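Local coordinates for type III secretion system effector protein ExoU (PDB 4QMK), which probably acts as a patatin-like phospholipase A2 toxin that is delivered by type III secretion and localises to the plasma membrane by binding phosphatidylinositol 4,5-bisphosphate, at residues V42-L47 / P63-H68; N165-L170 / A262-D267; G223-R228 / M268-A273; E324-K329 / E434-P439; A482-I487 / R533-L538. All blocks are in the same frame, centred on the assembly; numbering follows the deposited sequence.

Contact 1 of 5, residues V42-L47 / P63-H68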
# COMPACT_ATOMS: atom_id res chain seq x y z
N VAL A 42 -40.27 -16.97 -19.20
CA VAL A 42 -39.89 -17.36 -17.91
C VAL A 42 -39.03 -16.31 -17.29
O VAL A 42 -38.06 -15.85 -17.90
CB VAL A 42 -39.13 -18.68 -17.92
CG1 VAL A 42 -38.46 -18.90 -16.59
CG2 VAL A 42 -40.09 -19.80 -18.22
N GLY A 43 -39.38 -15.94 -16.06
CA GLY A 43 -38.58 -15.02 -15.27
C GLY A 43 -38.48 -13.55 -15.69
O GLY A 43 -39.15 -13.07 -16.61
N GLU A 44 -37.59 -12.84 -15.01
CA GLU A 44 -37.43 -11.39 -15.17
C GLU A 44 -36.77 -11.00 -16.49
O GLU A 44 -36.70 -9.81 -16.84
CB GLU A 44 -36.65 -10.79 -13.99
CG GLU A 44 -35.18 -11.17 -13.97
CD GLU A 44 -34.41 -10.50 -12.85
OE1 GLU A 44 -35.01 -9.85 -11.94
OE2 GLU A 44 -33.17 -10.63 -12.90
N ARG A 45 -36.24 -11.99 -17.21
CA ARG A 45 -35.71 -11.77 -18.54
C ARG A 45 -36.65 -12.27 -19.60
O ARG A 45 -36.33 -12.21 -20.81
CB ARG A 45 -34.33 -12.35 -18.62
CG ARG A 45 -33.45 -11.56 -17.64
CD ARG A 45 -32.00 -11.70 -17.89
NE ARG A 45 -31.75 -11.45 -19.28
CZ ARG A 45 -30.53 -11.47 -19.79
NH1 ARG A 45 -29.51 -11.64 -18.97
NH2 ARG A 45 -30.34 -11.29 -21.10
N ASN A 46 -37.83 -12.71 -19.13
CA ASN A 46 -38.86 -13.21 -19.98
C ASN A 46 -38.26 -14.18 -20.99
O ASN A 46 -38.44 -14.00 -22.19
CB ASN A 46 -39.51 -12.07 -20.70
CG ASN A 46 -40.11 -11.05 -19.76
OD1 ASN A 46 -41.23 -11.22 -19.29
ND2 ASN A 46 -39.41 -9.97 -19.53
N LEU A 47 -37.55 -15.18 -20.51
CA LEU A 47 -36.84 -16.03 -21.38
C LEU A 47 -37.76 -16.99 -22.10
O LEU A 47 -38.54 -17.67 -21.45
CB LEU A 47 -35.84 -16.84 -20.59
CG LEU A 47 -35.14 -17.96 -21.36
CD1 LEU A 47 -34.16 -17.34 -22.32
CD2 LEU A 47 -34.41 -18.86 -20.39
N PRO A 63 -33.92 -7.39 -21.41
CA PRO A 63 -32.81 -6.96 -20.59
C PRO A 63 -32.99 -7.28 -19.11
O PRO A 63 -34.14 -7.29 -18.64
CB PRO A 63 -32.84 -5.43 -20.75
CG PRO A 63 -33.53 -5.22 -22.01
CD PRO A 63 -34.61 -6.25 -21.99
N PRO A 64 -31.88 -7.54 -18.39
CA PRO A 64 -31.92 -7.67 -16.95
C PRO A 64 -32.10 -6.29 -16.34
O PRO A 64 -31.93 -5.28 -17.05
CB PRO A 64 -30.53 -8.16 -16.56
CG PRO A 64 -29.64 -7.92 -17.73
CD PRO A 64 -30.52 -7.72 -18.94
N PRO A 65 -32.47 -6.24 -15.06
CA PRO A 65 -32.59 -4.96 -14.39
C PRO A 65 -31.15 -4.40 -14.14
O PRO A 65 -30.19 -5.16 -14.21
CB PRO A 65 -33.31 -5.32 -13.09
CG PRO A 65 -32.79 -6.67 -12.78
CD PRO A 65 -32.59 -7.36 -14.11
N PRO A 66 -31.02 -3.09 -13.85
CA PRO A 66 -29.71 -2.46 -13.72
C PRO A 66 -28.81 -2.98 -12.61
O PRO A 66 -29.24 -3.07 -11.48
CB PRO A 66 -30.02 -1.00 -13.46
CG PRO A 66 -31.34 -0.81 -14.09
CD PRO A 66 -32.09 -2.09 -13.88
N ALA A 67 -27.58 -3.35 -12.99
CA ALA A 67 -26.54 -3.78 -12.07
C ALA A 67 -25.48 -2.68 -11.86
O ALA A 67 -24.78 -2.65 -10.85
CB ALA A 67 -25.87 -5.03 -12.60
N HIS A 68 -25.37 -1.76 -12.79
CA HIS A 68 -24.42 -0.68 -12.66
C HIS A 68 -25.14 0.68 -12.84
O HIS A 68 -25.84 0.90 -13.80
CB HIS A 68 -23.33 -0.93 -13.72
CG HIS A 68 -22.18 0.00 -13.65
ND1 HIS A 68 -21.15 -0.04 -14.56
CD2 HIS A 68 -21.87 1.00 -12.79
CE1 HIS A 68 -20.25 0.89 -14.26
NE2 HIS A 68 -20.68 1.55 -13.20
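Arg45 turns one face of its guanidinium to Pro64, and Glu44 brings its carboxylate up to Pro65, so two neighbouring side chains of one turn meet two neighbouring rings of a run of four prolines. Over the guanidinium, Pro64 CD sits above the centre of that face, 3.8 Å from Arg45 CZ. Pro64 CG is nearly as close to one of the two terminal nitrogens, 3.9 Å from Arg45 NH1. The arginine gets there by a bend at chi3 (50°), which turns NE out of line with the carbons before it. Its NE gives a hydrogen bond to Ser62 O, just ahead of the prolines, and NH1 reaches Leu327 O in a weak one; between them these bonds would help to fix how the flat group is turned. Glu44 runs across Pro65 at about a right angle. Its oxygen OE2 comes to 3.5 Å from Pro65 CD, a ring carbon next to the nitrogen. Both contacts are van der Waals packing at the protein surface. The backbone behind them is a tight hairpin: Gly43 to Asn46 make a type I beta turn, closed by Asn46 N to Gly43 O at 2.9 Å, and Asn46 and Leu47 both face Val42. This type I turn with a G1 beta bulge joins strands 36-42 and 47-51 of the antiparallel sheet, and its tip rests on the proline-rich link leading to strand 68-72.

Contact 2 of 5, residues N165-L170 / A262-D267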
# COMPACT_ATOMS: atom_id res chain seq x y z
N ASN A 165 -2.50 4.02 -12.80
CA ASN A 165 -3.33 5.21 -13.06
C ASN A 165 -2.78 6.37 -12.24
O ASN A 165 -2.20 6.17 -11.19
CB ASN A 165 -4.80 4.97 -12.68
CG ASN A 165 -5.74 6.19 -13.02
OD1 ASN A 165 -6.05 7.04 -12.14
ND2 ASN A 165 -6.21 6.25 -14.25
N ILE A 166 -2.92 7.57 -12.74
CA ILE A 166 -2.47 8.72 -11.99
C ILE A 166 -3.14 8.81 -10.61
O ILE A 166 -2.59 9.40 -9.70
CB ILE A 166 -2.64 10.00 -12.80
CG1 ILE A 166 -1.90 11.13 -12.17
CG2 ILE A 166 -4.08 10.38 -12.96
CD1 ILE A 166 -1.73 12.23 -13.18
N SER A 167 -4.29 8.18 -10.42
CA SER A 167 -4.83 8.03 -9.07
C SER A 167 -3.83 7.47 -8.06
O SER A 167 -3.84 7.83 -6.88
CB SER A 167 -6.02 7.09 -9.08
OG SER A 167 -5.75 5.83 -9.67
N GLN A 168 -2.96 6.58 -8.49
CA GLN A 168 -1.98 6.00 -7.57
C GLN A 168 -0.98 7.01 -7.04
O GLN A 168 -0.63 7.02 -5.86
CB GLN A 168 -1.35 4.78 -8.21
CG GLN A 168 -2.34 3.62 -8.17
CD GLN A 168 -2.07 2.53 -9.16
OE1 GLN A 168 -1.39 2.73 -10.16
NE2 GLN A 168 -2.64 1.39 -8.91
N LEU A 169 -0.57 7.92 -7.89
CA LEU A 169 0.26 9.02 -7.45
C LEU A 169 -0.46 9.93 -6.48
O LEU A 169 0.11 10.32 -5.51
CB LEU A 169 0.67 9.87 -8.62
CG LEU A 169 2.13 9.87 -8.98
CD1 LEU A 169 2.38 11.05 -9.92
CD2 LEU A 169 2.98 10.02 -7.73
N LEU A 170 -1.71 10.29 -6.79
CA LEU A 170 -2.48 11.24 -5.99
C LEU A 170 -2.76 10.68 -4.64
O LEU A 170 -2.69 11.40 -3.62
CB LEU A 170 -3.78 11.61 -6.69
CG LEU A 170 -3.55 12.27 -8.04
CD1 LEU A 170 -4.86 12.55 -8.73
CD2 LEU A 170 -2.80 13.54 -7.87
N ALA A 262 -11.75 -0.14 -5.97
CA ALA A 262 -11.13 -1.15 -5.09
C ALA A 262 -9.90 -1.80 -5.70
O ALA A 262 -9.01 -2.26 -4.98
CB ALA A 262 -12.12 -2.20 -4.69
N ASN A 263 -9.83 -1.83 -7.02
CA ASN A 263 -8.70 -2.45 -7.68
C ASN A 263 -7.42 -1.58 -7.75
O ASN A 263 -6.32 -2.07 -7.47
CB ASN A 263 -9.14 -2.98 -9.05
CG ASN A 263 -10.06 -4.21 -8.93
OD1 ASN A 263 -10.44 -4.63 -7.81
ND2 ASN A 263 -10.44 -4.78 -10.07
N LEU A 264 -7.56 -0.29 -8.04
CA LEU A 264 -6.38 0.60 -8.13
C LEU A 264 -5.99 1.29 -6.83
O LEU A 264 -4.80 1.59 -6.61
CB LEU A 264 -6.66 1.70 -9.15
CG LEU A 264 -6.73 1.37 -10.63
CD1 LEU A 264 -7.67 2.32 -11.36
CD2 LEU A 264 -5.33 1.43 -11.23
N THR A 265 -6.99 1.59 -5.99
CA THR A 265 -6.80 2.42 -4.78
C THR A 265 -7.67 1.87 -3.63
O THR A 265 -8.43 2.61 -3.02
CB THR A 265 -7.21 3.88 -5.06
OG1 THR A 265 -8.64 3.97 -5.27
CG2 THR A 265 -6.53 4.36 -6.28
N PRO A 266 -7.49 0.58 -3.31
CA PRO A 266 -8.28 -0.09 -2.33
C PRO A 266 -8.34 0.61 -0.99
O PRO A 266 -9.43 0.71 -0.40
CB PRO A 266 -7.60 -1.44 -2.18
CG PRO A 266 -6.20 -1.25 -2.64
CD PRO A 266 -6.33 -0.24 -3.74
N ASP A 267 -7.20 1.08 -0.49
CA ASP A 267 -7.16 1.66 0.84
C ASP A 267 -7.42 3.18 0.88
O ASP A 267 -7.15 3.84 1.87
CB ASP A 267 -5.82 1.34 1.49
CG ASP A 267 -5.56 -0.18 1.60
OD1 ASP A 267 -6.53 -0.99 1.77
OD2 ASP A 267 -4.36 -0.56 1.53
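Gln168 and Thr265 mark the closest approach of the two backbones, with their CA atoms 6.6 Å apart, where the first turn of helix 166-173 faces the loop that follows strand 254-260. The helix opens with a capping box: Asn165 is the N-cap, its OD1 taking the N-H of Ser167 at 2.7 Å, while Gln168 OE1 accepts weakly from Asn165 N. In the loop, Ala262 to Leu264 have helical backbone angles without the regular bonds of a helix. Leu264 is the main apolar piece of the contact. Its CD2 lies 3.9 Å from Asn165 CB, and the same methyl packs against the amide end of Gln168, the Gln168 and Leu264 side chains crossing at about a right angle. Beside this, Thr265 CG2 rests 3.8 Å from Ser167 OG. Asn165 is also tied to the neighbouring strand, with ND2 bonded to Leu257 O and OD1 accepting from Val259 N, so the cap of the helix is held on the edge strand 254-260 of the patatin-like core. Gln168 thus works in both directions, its OE1 serving the capping box and its NE2 the loop. That NE2 donates to Leu264 O over 3.2 Å with an N-H...O angle of 159°, and it arrives in the carbonyl plane, on a lone pair, with the acceptor close to the plane of its own amide.

Contact 3 of 5, residues G223-R228 / M268-A273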
# COMPACT_ATOMS: atom_id res chain seq x y z
N GLY A 223 -12.53 6.40 11.61
CA GLY A 223 -11.94 6.16 10.29
C GLY A 223 -13.00 6.23 9.20
O GLY A 223 -14.16 5.95 9.44
N GLY A 224 -12.61 6.66 8.02
CA GLY A 224 -13.57 6.79 6.92
C GLY A 224 -13.61 5.52 6.12
O GLY A 224 -12.69 4.72 6.18
N ALA A 225 -14.69 5.31 5.38
CA ALA A 225 -14.77 4.13 4.52
C ALA A 225 -13.81 4.24 3.32
O ALA A 225 -13.61 5.33 2.76
CB ALA A 225 -16.19 3.95 4.02
N THR A 226 -13.21 3.11 2.96
CA THR A 226 -12.39 3.03 1.78
C THR A 226 -13.12 2.23 0.74
O THR A 226 -14.16 1.63 1.01
CB THR A 226 -11.06 2.32 2.04
OG1 THR A 226 -11.31 1.02 2.60
CG2 THR A 226 -10.19 3.15 2.96
N PHE A 227 -12.57 2.21 -0.47
CA PHE A 227 -13.13 1.45 -1.56
C PHE A 227 -13.11 -0.03 -1.25
O PHE A 227 -14.03 -0.74 -1.61
CB PHE A 227 -12.33 1.70 -2.86
CG PHE A 227 -12.46 3.10 -3.40
CD1 PHE A 227 -13.47 3.43 -4.22
CD2 PHE A 227 -11.56 4.05 -3.08
CE1 PHE A 227 -13.62 4.72 -4.71
CE2 PHE A 227 -11.69 5.35 -3.58
CZ PHE A 227 -12.71 5.68 -4.39
N ARG A 228 -12.08 -0.50 -0.56
CA ARG A 228 -11.99 -1.92 -0.21
C ARG A 228 -13.06 -2.30 0.78
O ARG A 228 -13.52 -3.43 0.75
CB ARG A 228 -10.61 -2.34 0.36
CG ARG A 228 -10.40 -3.87 0.28
CD ARG A 228 -9.34 -4.44 1.24
NE ARG A 228 -7.97 -3.96 1.01
CZ ARG A 228 -7.17 -4.37 0.02
NH1 ARG A 228 -7.60 -5.24 -0.90
NH2 ARG A 228 -5.94 -3.88 -0.09
N MET A 268 -7.94 3.73 -0.19
CA MET A 268 -8.18 5.16 -0.18
C MET A 268 -9.53 5.52 0.34
O MET A 268 -10.50 4.85 0.05
CB MET A 268 -8.08 5.74 -1.58
CG MET A 268 -7.93 7.24 -1.48
SD MET A 268 -7.97 7.94 -3.06
CE MET A 268 -7.38 9.60 -2.71
N ASP A 269 -9.58 6.64 1.05
CA ASP A 269 -10.77 7.19 1.62
C ASP A 269 -11.63 7.66 0.50
O ASP A 269 -11.14 8.34 -0.42
CB ASP A 269 -10.39 8.37 2.51
CG ASP A 269 -11.57 8.94 3.25
OD1 ASP A 269 -11.95 8.39 4.29
OD2 ASP A 269 -12.12 9.97 2.79
N ILE A 270 -12.91 7.32 0.54
CA ILE A 270 -13.81 7.68 -0.56
C ILE A 270 -14.13 9.16 -0.62
O ILE A 270 -14.35 9.71 -1.70
CB ILE A 270 -15.08 6.83 -0.59
CG1 ILE A 270 -15.97 7.06 0.62
CG2 ILE A 270 -14.70 5.34 -0.58
CD1 ILE A 270 -17.23 6.20 0.59
N GLY A 271 -14.15 9.81 0.54
CA GLY A 271 -14.45 11.24 0.61
C GLY A 271 -13.40 12.04 -0.09
O GLY A 271 -13.69 12.90 -0.93
N ARG A 272 -12.16 11.71 0.23
CA ARG A 272 -11.01 12.35 -0.37
C ARG A 272 -11.03 12.10 -1.89
O ARG A 272 -10.78 13.04 -2.67
CB ARG A 272 -9.74 11.82 0.34
CG ARG A 272 -8.38 12.32 -0.12
CD ARG A 272 -8.30 13.82 -0.39
NE ARG A 272 -8.46 14.61 0.82
CZ ARG A 272 -7.47 15.02 1.61
NH1 ARG A 272 -6.21 14.71 1.37
NH2 ARG A 272 -7.78 15.74 2.66
N ALA A 273 -11.37 10.87 -2.32
CA ALA A 273 -11.44 10.52 -3.73
C ALA A 273 -12.43 11.39 -4.46
O ALA A 273 -12.19 11.78 -5.62
CB ALA A 273 -11.89 9.09 -3.90
O HOH W 1 -10.71 6.48 5.46
O HOH W 2 -14.51 8.19 3.70
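The Phe227 ring carries a methyl on one face: Ile270 CG2 stands 4.0 Å from the ring centroid and only 2° off the normal, a CH-pi contact squarely over the centre. At the edge, Ala273 CB meets Phe227 CZ at 3.5 Å, near the ring plane, while Met268 CB lies beside CE2. With CG anti to the carbonyl carbon (chi1 -67°), beside the backbone N, the Phe227 side chain runs alongside that of Met268, pointing the same way. Phe260 of strand 254-260 touches Phe227, Met268 and Ala273, adding to the apolar cluster.

Behind the ring the backbones pair through a single beta bridge between Thr226 and Asp269. Ile270 N donates to Ala225 O at 3.1 Å, and Phe227 N gives a weak bond to Met268 O. Thr226 and Asp269 are both N-caps, so two helix starts, those of 227-236 and 270-278, are joined at their caps. Asp269 OD2 takes Arg272 N at 3.1 Å on its anti lone pair and also forms a salt bridge with Arg189. The other oxygen, OD1, receives 2.6 Å bonds from two waters, which pass on to Gly224 O and Ala225 O. The carboxylate is therefore gripped by a helix N-terminus, an arginine and two waters, surroundings that would probably favour its charged form, and the waters carry that grip across to the opposing loop.

Contact 4 of 5, residues E324-K329 / E434-P439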
# COMPACT_ATOMS: atom_id res chain seq x y z
N GLU A 324 -18.33 -14.91 -22.56
CA GLU A 324 -18.36 -15.49 -23.91
C GLU A 324 -19.78 -15.56 -24.49
O GLU A 324 -19.97 -15.61 -25.71
CB GLU A 324 -17.67 -16.90 -23.92
CG GLU A 324 -17.47 -17.63 -22.56
CD GLU A 324 -18.55 -18.62 -22.14
OE1 GLU A 324 -18.89 -19.61 -22.85
OE2 GLU A 324 -19.02 -18.45 -21.02
N SER A 325 -20.78 -15.54 -23.61
CA SER A 325 -22.13 -15.73 -24.06
C SER A 325 -22.88 -14.46 -24.42
O SER A 325 -22.79 -13.47 -23.72
CB SER A 325 -22.95 -16.42 -22.99
OG SER A 325 -24.29 -16.48 -23.42
N PRO A 326 -23.73 -14.55 -25.45
CA PRO A 326 -24.53 -13.41 -25.74
C PRO A 326 -25.73 -13.23 -24.77
O PRO A 326 -26.37 -12.18 -24.79
CB PRO A 326 -24.99 -13.67 -27.18
CG PRO A 326 -24.95 -15.15 -27.35
CD PRO A 326 -23.99 -15.68 -26.36
N LEU A 327 -26.05 -14.24 -23.97
CA LEU A 327 -27.17 -14.16 -23.01
C LEU A 327 -26.70 -13.67 -21.67
O LEU A 327 -27.51 -13.40 -20.80
CB LEU A 327 -27.84 -15.51 -22.82
CG LEU A 327 -28.21 -16.26 -24.08
CD1 LEU A 327 -28.69 -17.65 -23.72
CD2 LEU A 327 -29.29 -15.52 -24.81
N GLY A 328 -25.39 -13.62 -21.48
CA GLY A 328 -24.81 -13.06 -20.26
C GLY A 328 -24.46 -11.59 -20.51
O GLY A 328 -23.33 -11.27 -20.92
N LYS A 329 -25.41 -10.69 -20.31
CA LYS A 329 -25.19 -9.27 -20.58
C LYS A 329 -25.62 -8.43 -19.42
O LYS A 329 -26.72 -8.57 -18.93
CB LYS A 329 -25.96 -8.84 -21.82
CG LYS A 329 -25.27 -9.19 -23.13
CD LYS A 329 -26.08 -8.73 -24.34
CE LYS A 329 -25.44 -9.18 -25.66
NZ LYS A 329 -26.33 -9.01 -26.85
N GLU A 434 -34.79 -9.37 -27.53
CA GLU A 434 -33.68 -9.66 -28.39
C GLU A 434 -33.71 -11.16 -28.66
O GLU A 434 -34.06 -11.94 -27.76
CB GLU A 434 -32.44 -9.21 -27.68
CG GLU A 434 -31.17 -9.18 -28.50
CD GLU A 434 -30.00 -8.71 -27.64
OE1 GLU A 434 -29.77 -9.30 -26.53
OE2 GLU A 434 -29.32 -7.74 -28.09
N ARG A 435 -33.40 -11.56 -29.89
CA ARG A 435 -33.37 -12.96 -30.26
C ARG A 435 -31.96 -13.46 -30.59
O ARG A 435 -31.19 -12.79 -31.26
CB ARG A 435 -34.26 -13.17 -31.48
CG ARG A 435 -34.16 -14.55 -32.13
CD ARG A 435 -35.37 -14.88 -33.01
NE ARG A 435 -35.72 -13.69 -33.78
CZ ARG A 435 -36.91 -13.12 -33.83
NH1 ARG A 435 -37.99 -13.67 -33.30
NH2 ARG A 435 -37.03 -12.03 -34.53
N HIS A 436 -31.62 -14.64 -30.09
CA HIS A 436 -30.31 -15.22 -30.32
C HIS A 436 -30.51 -16.59 -30.85
O HIS A 436 -31.24 -17.34 -30.26
CB HIS A 436 -29.54 -15.29 -29.01
CG HIS A 436 -29.28 -13.97 -28.39
ND1 HIS A 436 -28.43 -13.04 -28.96
CD2 HIS A 436 -29.76 -13.39 -27.28
CE1 HIS A 436 -28.40 -11.95 -28.22
NE2 HIS A 436 -29.19 -12.14 -27.18
N GLU A 437 -29.88 -16.93 -31.95
CA GLU A 437 -30.09 -18.22 -32.58
C GLU A 437 -28.91 -19.12 -32.30
O GLU A 437 -27.79 -18.65 -32.16
CB GLU A 437 -30.24 -18.05 -34.07
CG GLU A 437 -31.07 -16.84 -34.50
CD GLU A 437 -31.30 -16.79 -36.00
OE1 GLU A 437 -30.83 -15.82 -36.65
OE2 GLU A 437 -31.92 -17.73 -36.53
N PHE A 438 -29.16 -20.42 -32.26
CA PHE A 438 -28.13 -21.43 -31.97
C PHE A 438 -28.40 -22.66 -32.82
O PHE A 438 -29.53 -22.98 -33.11
CB PHE A 438 -28.17 -21.83 -30.49
CG PHE A 438 -27.95 -20.69 -29.53
CD1 PHE A 438 -29.00 -19.91 -29.06
CD2 PHE A 438 -26.69 -20.42 -29.05
CE1 PHE A 438 -28.76 -18.86 -28.19
CE2 PHE A 438 -26.45 -19.37 -28.19
CZ PHE A 438 -27.48 -18.60 -27.76
N PRO A 439 -27.35 -23.36 -33.22
CA PRO A 439 -27.51 -24.58 -34.02
C PRO A 439 -28.28 -25.63 -33.31
O PRO A 439 -28.84 -26.49 -33.96
CB PRO A 439 -26.08 -25.07 -34.18
CG PRO A 439 -25.25 -23.84 -34.15
CD PRO A 439 -25.94 -22.91 -33.17
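Strand 434-438 is one of the two edge strands of the four-stranded antiparallel sheet, paired with strand 57-61, and three side chains from it, Glu434, His436 and Phe438, meet the loop that leads into strand 332-337. That loop bends through an ST turn, in which Ser325 OG accepts from Leu327 N at 2.9 Å; the same hydroxyl is bonded to Ala447 O. The turn presents Pro326 and Leu327 to the strand. Pro326 CB makes a CH-pi contact over one face of the His436 ring, 4.2 Å from its centroid and shifted toward the rim. Leu327 and His436 slide past each other in opposite directions, with CD2 of the leucine beside CD2 of the ring. Farther along, Pro326 CG and Leu327 CD1 both touch Phe438 CZ, each at 4.3 Å. At the other end lies a small polar group. Lys329, extended beyond CG but poorly ordered, brings NZ to the edge of the His436 ring and makes a long salt bridge, 3.5 Å, to Glu434 OE1. The same oxygen accepts from His436 NE2 at 3.0 Å, the nitrogen standing well above the carboxylate plane (57° out of it).

Contact 5 of 5, residues A482-I487 / R533-L538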
# COMPACT_ATOMS: atom_id res chain seq x y z
N ALA A 482 -15.54 -30.96 -7.54
CA ALA A 482 -14.45 -31.89 -7.13
C ALA A 482 -13.08 -31.23 -7.31
O ALA A 482 -12.18 -31.41 -6.53
CB ALA A 482 -14.51 -33.22 -7.91
N LEU A 483 -12.93 -30.47 -8.36
CA LEU A 483 -11.64 -29.81 -8.62
C LEU A 483 -11.39 -28.77 -7.58
O LEU A 483 -10.29 -28.69 -7.04
CB LEU A 483 -11.60 -29.15 -10.00
CG LEU A 483 -10.30 -28.47 -10.34
CD1 LEU A 483 -9.20 -29.51 -10.33
CD2 LEU A 483 -10.38 -27.81 -11.70
N ASP A 484 -12.40 -27.95 -7.31
CA ASP A 484 -12.26 -26.93 -6.28
C ASP A 484 -11.87 -27.59 -4.95
O ASP A 484 -10.98 -27.10 -4.24
CB ASP A 484 -13.55 -26.13 -6.10
CG ASP A 484 -13.42 -25.03 -5.07
OD1 ASP A 484 -12.69 -24.04 -5.32
OD2 ASP A 484 -14.03 -25.16 -4.01
N THR A 485 -12.53 -28.70 -4.62
CA THR A 485 -12.25 -29.41 -3.38
C THR A 485 -10.82 -29.90 -3.32
O THR A 485 -10.15 -29.76 -2.30
CB THR A 485 -13.20 -30.61 -3.18
OG1 THR A 485 -14.50 -30.13 -2.80
CG2 THR A 485 -12.68 -31.53 -2.07
N ALA A 486 -10.33 -30.48 -4.40
CA ALA A 486 -8.97 -30.98 -4.40
C ALA A 486 -7.95 -29.86 -4.17
O ALA A 486 -6.93 -30.09 -3.57
CB ALA A 486 -8.67 -31.72 -5.68
N ILE A 487 -8.24 -28.64 -4.67
CA ILE A 487 -7.37 -27.49 -4.47
C ILE A 487 -7.41 -27.12 -2.99
O ILE A 487 -6.37 -26.89 -2.39
CB ILE A 487 -7.81 -26.25 -5.27
CG1 ILE A 487 -8.00 -26.51 -6.78
CG2 ILE A 487 -6.82 -25.12 -5.08
CD1 ILE A 487 -6.72 -26.64 -7.56
N ARG A 533 -10.72 -18.04 -6.36
CA ARG A 533 -9.36 -18.03 -5.88
C ARG A 533 -8.61 -19.34 -6.15
O ARG A 533 -7.51 -19.34 -6.73
CB ARG A 533 -9.36 -17.67 -4.38
CG ARG A 533 -7.99 -17.43 -3.78
CD ARG A 533 -7.39 -16.14 -4.34
NE ARG A 533 -5.92 -16.11 -4.25
CZ ARG A 533 -5.07 -16.64 -5.15
NH1 ARG A 533 -5.50 -17.27 -6.25
NH2 ARG A 533 -3.76 -16.53 -4.95
N ASN A 534 -9.22 -20.46 -5.80
CA ASN A 534 -8.58 -21.74 -5.99
C ASN A 534 -8.26 -21.99 -7.45
O ASN A 534 -7.18 -22.50 -7.76
CB ASN A 534 -9.46 -22.88 -5.45
CG ASN A 534 -9.58 -22.86 -3.97
OD1 ASN A 534 -8.82 -22.20 -3.28
ND2 ASN A 534 -10.58 -23.56 -3.46
N PHE A 535 -9.21 -21.67 -8.34
CA PHE A 535 -8.98 -21.82 -9.74
C PHE A 535 -7.81 -20.94 -10.20
O PHE A 535 -6.95 -21.40 -10.98
CB PHE A 535 -10.24 -21.59 -10.61
CG PHE A 535 -11.34 -22.63 -10.42
CD1 PHE A 535 -11.11 -23.85 -9.74
CD2 PHE A 535 -12.58 -22.45 -11.00
CE1 PHE A 535 -12.09 -24.81 -9.64
CE2 PHE A 535 -13.58 -23.41 -10.87
CZ PHE A 535 -13.33 -24.60 -10.20
N GLN A 536 -7.75 -19.73 -9.69
CA GLN A 536 -6.64 -18.83 -10.03
C GLN A 536 -5.30 -19.46 -9.66
O GLN A 536 -4.38 -19.46 -10.47
CB GLN A 536 -6.82 -17.46 -9.34
CG GLN A 536 -7.79 -16.54 -10.06
CD GLN A 536 -7.26 -16.09 -11.42
OE1 GLN A 536 -6.07 -15.82 -11.57
NE2 GLN A 536 -8.13 -16.03 -12.42
N GLN A 537 -5.16 -20.01 -8.46
CA GLN A 537 -3.86 -20.63 -8.09
C GLN A 537 -3.51 -21.75 -9.07
O GLN A 537 -2.35 -21.90 -9.47
CB GLN A 537 -3.87 -21.32 -6.74
CG GLN A 537 -4.27 -20.52 -5.54
CD GLN A 537 -4.28 -21.40 -4.29
OE1 GLN A 537 -5.30 -21.47 -3.58
NE2 GLN A 537 -3.19 -22.13 -4.06
N LEU A 538 -4.52 -22.55 -9.41
CA LEU A 538 -4.30 -23.65 -10.32
C LEU A 538 -3.88 -23.10 -11.66
O LEU A 538 -2.97 -23.64 -12.29
CB LEU A 538 -5.53 -24.54 -10.45
CG LEU A 538 -5.31 -25.65 -11.48
CD1 LEU A 538 -4.19 -26.60 -11.11
CD2 LEU A 538 -6.60 -26.40 -11.70
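Polar first: Asn534 ND2 donates to Asp484 OD1 at 2.9 Å, the one hydrogen bond between these two segments. The side chains cross at about a right angle, and the amide nitrogen meets the oxygen from above the carboxylate plane, 49° out of it. Gln532, just ahead of helix 533-544, also gives its NE2 to OD1, so two side-chain amides converge on one oxygen. The apolar packing centres on Ile487, whose CG2 lies 3.5 Å from Asn534 CB while CD1 reaches 3.8 Å from Leu538 CB. Leu483 CD2 touches both Phe535 CE1 and Leu538 CD2, each at 4.0 Å. The Phe535 ring turns its edge to the backbone at Asp484 N. The short axes approach to 9.4 Å at 75°, a steep crossing in this helical region. Leu503 and Leu510 of helix 501-513 extend the apolar layer. Chemically, an apolar patch of Leu483, Ile487, Phe535 and Leu538 has the Asp484 carboxylate at its side, where the two amide N-H groups on OD1 would partly offset its charge.

Overall arrangement
Along the chain, contact 1 closes first, contacts 2 and 3 interleave, and contacts 4 and 5 follow. Contacts 2 and 3, with centres 11 Å apart, share the loop after strand 254-260 and belong to the patatin-like part; Pro266 O lies 2.9 Å from Arg228 N where they touch. Contacts 1 and 4, 14 Å apart between centres, lie at the four-stranded antiparallel sheet and meet where Arg45 and Pro64 touch Leu327 and Lys329. Contact 2 lies on the opposite side of the chain's centre from contacts 1 and 4, 36 Å from contact 4 between centres. Contact 5 stands in the helical region, its centre 29 Å from that of contact 4. Contacts 1 and 4 thus join the small sheet to links entering strands 68-72 and 332-337 of the seven-stranded mixed sheet.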